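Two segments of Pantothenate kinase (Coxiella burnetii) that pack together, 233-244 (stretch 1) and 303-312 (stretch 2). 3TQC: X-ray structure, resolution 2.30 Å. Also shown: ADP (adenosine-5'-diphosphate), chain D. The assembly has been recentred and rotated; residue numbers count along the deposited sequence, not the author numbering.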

# COMPACT_ATOMS: atom_id res chain seq x y z
N VAL B 233 -0.08 0.74 16.61
CA VAL B 233 -0.27 1.02 18.04
C VAL B 233 0.78 2.07 18.46
O VAL B 233 1.97 1.86 18.25
CB VAL B 233 -0.17 -0.25 18.88
CG1 VAL B 233 -0.39 0.07 20.36
CG2 VAL B 233 -1.17 -1.31 18.35
N ASP B 234 0.32 3.17 19.03
CA ASP B 234 1.14 4.37 19.25
C ASP B 234 1.05 4.78 20.71
O ASP B 234 0.03 4.59 21.37
CB ASP B 234 0.63 5.52 18.36
CG ASP B 234 1.56 6.75 18.34
OD1 ASP B 234 2.81 6.62 18.24
OD2 ASP B 234 1.03 7.88 18.40
N ALA B 235 2.11 5.38 21.20
CA ALA B 235 2.10 5.97 22.52
C ALA B 235 3.33 6.83 22.62
O ALA B 235 4.25 6.72 21.79
CB ALA B 235 2.10 4.89 23.61
N GLN B 236 3.35 7.72 23.61
CA GLN B 236 4.52 8.56 23.83
C GLN B 236 5.73 7.67 24.07
O GLN B 236 5.62 6.64 24.73
CB GLN B 236 4.31 9.52 25.00
CG GLN B 236 3.34 10.67 24.69
CD GLN B 236 3.68 11.96 25.44
OE1 GLN B 236 2.81 12.56 26.10
NE2 GLN B 236 4.94 12.38 25.36
N ALA B 237 6.86 8.05 23.49
CA ALA B 237 8.14 7.37 23.70
C ALA B 237 8.47 7.15 25.19
O ALA B 237 8.87 6.06 25.57
CB ALA B 237 9.29 8.16 23.01
N GLN B 238 8.29 8.17 26.03
CA GLN B 238 8.58 8.03 27.47
C GLN B 238 7.70 6.94 28.08
O GLN B 238 8.14 6.20 28.96
CB GLN B 238 8.33 9.33 28.26
CG GLN B 238 9.02 10.60 27.75
CD GLN B 238 10.48 10.68 28.12
OE1 GLN B 238 11.34 10.12 27.43
NE2 GLN B 238 10.78 11.39 29.20
N VAL B 239 6.46 6.87 27.61
CA VAL B 239 5.51 5.89 28.11
C VAL B 239 5.92 4.46 27.72
O VAL B 239 5.93 3.57 28.57
CB VAL B 239 4.07 6.23 27.65
CG1 VAL B 239 3.13 5.01 27.78
CG2 VAL B 239 3.56 7.43 28.44
N ILE B 240 6.29 4.28 26.46
CA ILE B 240 6.73 2.96 25.99
C ILE B 240 7.99 2.54 26.75
O ILE B 240 8.10 1.40 27.18
CB ILE B 240 7.01 2.92 24.47
CG1 ILE B 240 5.81 3.45 23.67
CG2 ILE B 240 7.29 1.48 24.01
CD1 ILE B 240 6.13 3.77 22.25
N GLN B 241 8.92 3.48 26.92
CA GLN B 241 10.12 3.27 27.71
C GLN B 241 9.77 2.60 29.03
O GLN B 241 10.32 1.56 29.36
CB GLN B 241 10.83 4.60 27.97
CG GLN B 241 12.04 4.53 28.89
CD GLN B 241 12.79 5.86 28.99
OE1 GLN B 241 12.94 6.59 28.01
NE2 GLN B 241 13.23 6.18 30.19
N LYS B 242 8.82 3.18 29.76
CA LYS B 242 8.39 2.59 31.02
C LYS B 242 7.82 1.19 30.84
O LYS B 242 8.12 0.29 31.62
CB LYS B 242 7.37 3.48 31.74
CG LYS B 242 6.95 2.91 33.09
CD LYS B 242 6.39 3.98 34.03
CE LYS B 242 5.46 3.35 35.06
NZ LYS B 242 6.10 2.18 35.72
N TRP B 243 7.02 0.98 29.80
CA TRP B 243 6.45 -0.34 29.60
C TRP B 243 7.56 -1.32 29.29
O TRP B 243 7.54 -2.47 29.72
CB TRP B 243 5.46 -0.36 28.45
CG TRP B 243 4.25 0.47 28.67
CD1 TRP B 243 3.73 0.86 29.86
CD2 TRP B 243 3.38 1.00 27.65
NE1 TRP B 243 2.60 1.61 29.65
CE2 TRP B 243 2.37 1.71 28.30
CE3 TRP B 243 3.39 0.94 26.25
CZ2 TRP B 243 1.35 2.36 27.61
CZ3 TRP B 243 2.39 1.59 25.56
CH2 TRP B 243 1.38 2.29 26.24
N TYR B 244 8.52 -0.85 28.51
CA TYR B 244 9.66 -1.67 28.18
C TYR B 244 10.45 -2.01 29.44
O TYR B 244 10.73 -3.17 29.70
CB TYR B 244 10.55 -0.97 27.16
CG TYR B 244 11.75 -1.80 26.84
CD1 TYR B 244 11.69 -2.78 25.87
CD2 TYR B 244 12.93 -1.63 27.55
CE1 TYR B 244 12.79 -3.57 25.60
CE2 TYR B 244 14.02 -2.41 27.28
CZ TYR B 244 13.95 -3.38 26.31
OH TYR B 244 15.04 -4.16 26.04
PB ADP D . 5.04 -5.72 21.81
O1B ADP D . 4.43 -7.00 21.33
O2B ADP D . 4.69 -4.54 20.95
O3B ADP D . 6.52 -5.79 22.13
PA ADP D . 3.61 -6.47 24.14
O1A ADP D . 2.33 -6.81 23.41
O2A ADP D . 4.56 -7.55 24.58
O3A ADP D . 4.43 -5.41 23.26
O5' ADP D . 3.25 -5.63 25.43
C5' ADP D . 4.21 -4.80 26.06
C4' ADP D . 3.94 -4.77 27.56
O4' ADP D . 2.76 -4.02 27.83
C3' ADP D . 3.70 -6.15 28.13
O3' ADP D . 4.26 -6.20 29.44
C2' ADP D . 2.20 -6.31 28.17
O2' ADP D . 1.79 -7.11 29.26
C1' ADP D . 1.73 -4.88 28.34
N9 ADP D . 0.48 -4.56 27.61
C8 ADP D . 0.33 -4.57 26.28
N7 ADP D . -0.92 -4.21 25.93
C5 ADP D . -1.58 -3.96 27.07
C6 ADP D . -2.94 -3.52 27.38
N6 ADP D . -3.81 -3.30 26.36
N1 ADP D . -3.25 -3.36 28.68
C2 ADP D . -2.36 -3.59 29.68
N3 ADP D . -1.09 -3.99 29.44
C4 ADP D . -0.66 -4.18 28.17
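Stretch 2 303-312: LILEKAADHS

Stretch 2 runs as a strand from Leu-303 to Lys-307 and then passes into a loop. The strand lies parallel to the strand at Val-233 and Asp-234. Val-233 pairs with Leu-305 and Asp-234 with Glu-306, with CA atoms 4.9 and 4.8 Å apart. Two backbone hydrogen bonds fix this register: Asp-234 N donates to Leu-305 O at 2.8 Å, and Lys-307 N donates to Asp-234 O at 2.9 Å. Side chains alternate, so Val-233 and Leu-305 share one face of the sheet and Asp-234 and Glu-306 the other.

Beyond the strand, Ala-308 to His-311 form a type I turn, closed by His-311 N to Ala-308 O at 2.8 Å. This turn meets the helix that begins at Ala-237. Val-239 CG2 lies 3.8 Å from Ala-309 CB.

Trp-243 covers the most surface. At the ring edge, Trp-243 NE1 donates a hydrogen bond to Ala-309 O at 3.0 Å. Over one face lies His-311, in an offset stack with the five-membered ring of Trp-243; the centroids are 3.7 Å apart and the planes 18° apart. ADP lies over the opposite face of the His-311 ring, so the imidazole is held between indole and nucleotide. His-311 CE1 is 3.1 Å from ADP O4'.

Lys-307 and Val-233 come next. Val-233 CG1 packs against Lys-307 CD at 3.5 Å, an apolar contact with the aliphatic part of the lysine. Further along the same chain, Lys-307 CE is 3.6 Å from Trp-243 CH2. Lys-307 NZ makes an off-centre cation-pi contact, 4.6 Å from the centroid of the Trp-243 six-membered ring. Lys-307 NZ also donates to His-311 ND1 at 2.9 Å, tying the end of the strand to the stacked imidazole.

Water 1 bridges the backbones, accepting from Gln-236 N at 3.1 Å and donating to Lys-307 O at 2.6 Å.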

# COMPACT_ATOMS: atom_id res chain seq x y z
N LEU B 303 -5.44 2.34 10.54
CA LEU B 303 -6.00 2.57 11.85
C LEU B 303 -4.86 2.81 12.84
O LEU B 303 -3.89 2.05 12.87
CB LEU B 303 -6.82 1.36 12.26
CG LEU B 303 -7.71 1.44 13.49
CD1 LEU B 303 -8.88 0.49 13.31
CD2 LEU B 303 -6.94 1.10 14.73
N ILE B 304 -4.96 3.87 13.61
CA ILE B 304 -3.97 4.10 14.65
C ILE B 304 -4.68 4.06 15.98
O ILE B 304 -5.66 4.75 16.18
CB ILE B 304 -3.24 5.43 14.45
CG1 ILE B 304 -2.50 5.41 13.10
CG2 ILE B 304 -2.25 5.67 15.58
CD1 ILE B 304 -2.12 6.77 12.61
N LEU B 305 -4.19 3.20 16.86
CA LEU B 305 -4.68 3.11 18.21
C LEU B 305 -3.68 3.85 19.05
O LEU B 305 -2.49 3.52 19.03
CB LEU B 305 -4.76 1.67 18.69
CG LEU B 305 -5.67 0.73 17.95
CD1 LEU B 305 -5.48 -0.69 18.51
CD2 LEU B 305 -7.10 1.17 18.10
N GLU B 306 -4.14 4.86 19.75
CA GLU B 306 -3.28 5.70 20.56
C GLU B 306 -3.54 5.38 22.03
O GLU B 306 -4.65 5.52 22.52
CB GLU B 306 -3.54 7.18 20.24
CG GLU B 306 -2.57 8.15 20.89
CD GLU B 306 -2.85 9.60 20.55
OE1 GLU B 306 -2.78 9.98 19.35
OE2 GLU B 306 -3.14 10.38 21.48
N LYS B 307 -2.50 4.92 22.72
CA LYS B 307 -2.60 4.47 24.10
C LYS B 307 -2.19 5.56 25.08
O LYS B 307 -1.23 6.28 24.84
CB LYS B 307 -1.73 3.22 24.31
CG LYS B 307 -2.33 1.98 23.69
CD LYS B 307 -1.35 0.84 23.61
CE LYS B 307 -1.19 0.09 24.89
NZ LYS B 307 -0.42 -1.16 24.68
N ALA B 308 -2.92 5.67 26.19
CA ALA B 308 -2.46 6.43 27.36
C ALA B 308 -1.48 5.56 28.15
O ALA B 308 -1.34 4.37 27.87
CB ALA B 308 -3.63 6.84 28.22
N ALA B 309 -0.82 6.15 29.15
CA ALA B 309 0.23 5.47 29.93
C ALA B 309 -0.25 4.20 30.66
O ALA B 309 0.55 3.33 30.98
CB ALA B 309 0.87 6.45 30.94
N ASP B 310 -1.55 4.12 30.93
CA ASP B 310 -2.10 2.93 31.56
C ASP B 310 -2.51 1.86 30.54
O ASP B 310 -3.15 0.89 30.90
CB ASP B 310 -3.29 3.31 32.45
CG ASP B 310 -4.48 3.84 31.64
OD1 ASP B 310 -4.39 3.83 30.39
OD2 ASP B 310 -5.49 4.26 32.25
N HIS B 311 -2.14 2.06 29.27
CA HIS B 311 -2.47 1.18 28.14
C HIS B 311 -3.86 1.36 27.53
O HIS B 311 -4.14 0.81 26.45
CB HIS B 311 -2.27 -0.30 28.47
CG HIS B 311 -0.84 -0.70 28.61
ND1 HIS B 311 -0.10 -1.14 27.55
CD2 HIS B 311 -0.03 -0.74 29.70
CE1 HIS B 311 1.12 -1.44 27.97
NE2 HIS B 311 1.19 -1.20 29.27
N SER B 312 -4.73 2.10 28.19
CA SER B 312 -6.08 2.29 27.69
C SER B 312 -6.02 3.08 26.39
O SER B 312 -5.18 3.96 26.22
CB SER B 312 -6.97 2.96 28.75
OG SER B 312 -6.51 4.25 29.07
O HOH W 1 0.82 7.73 25.42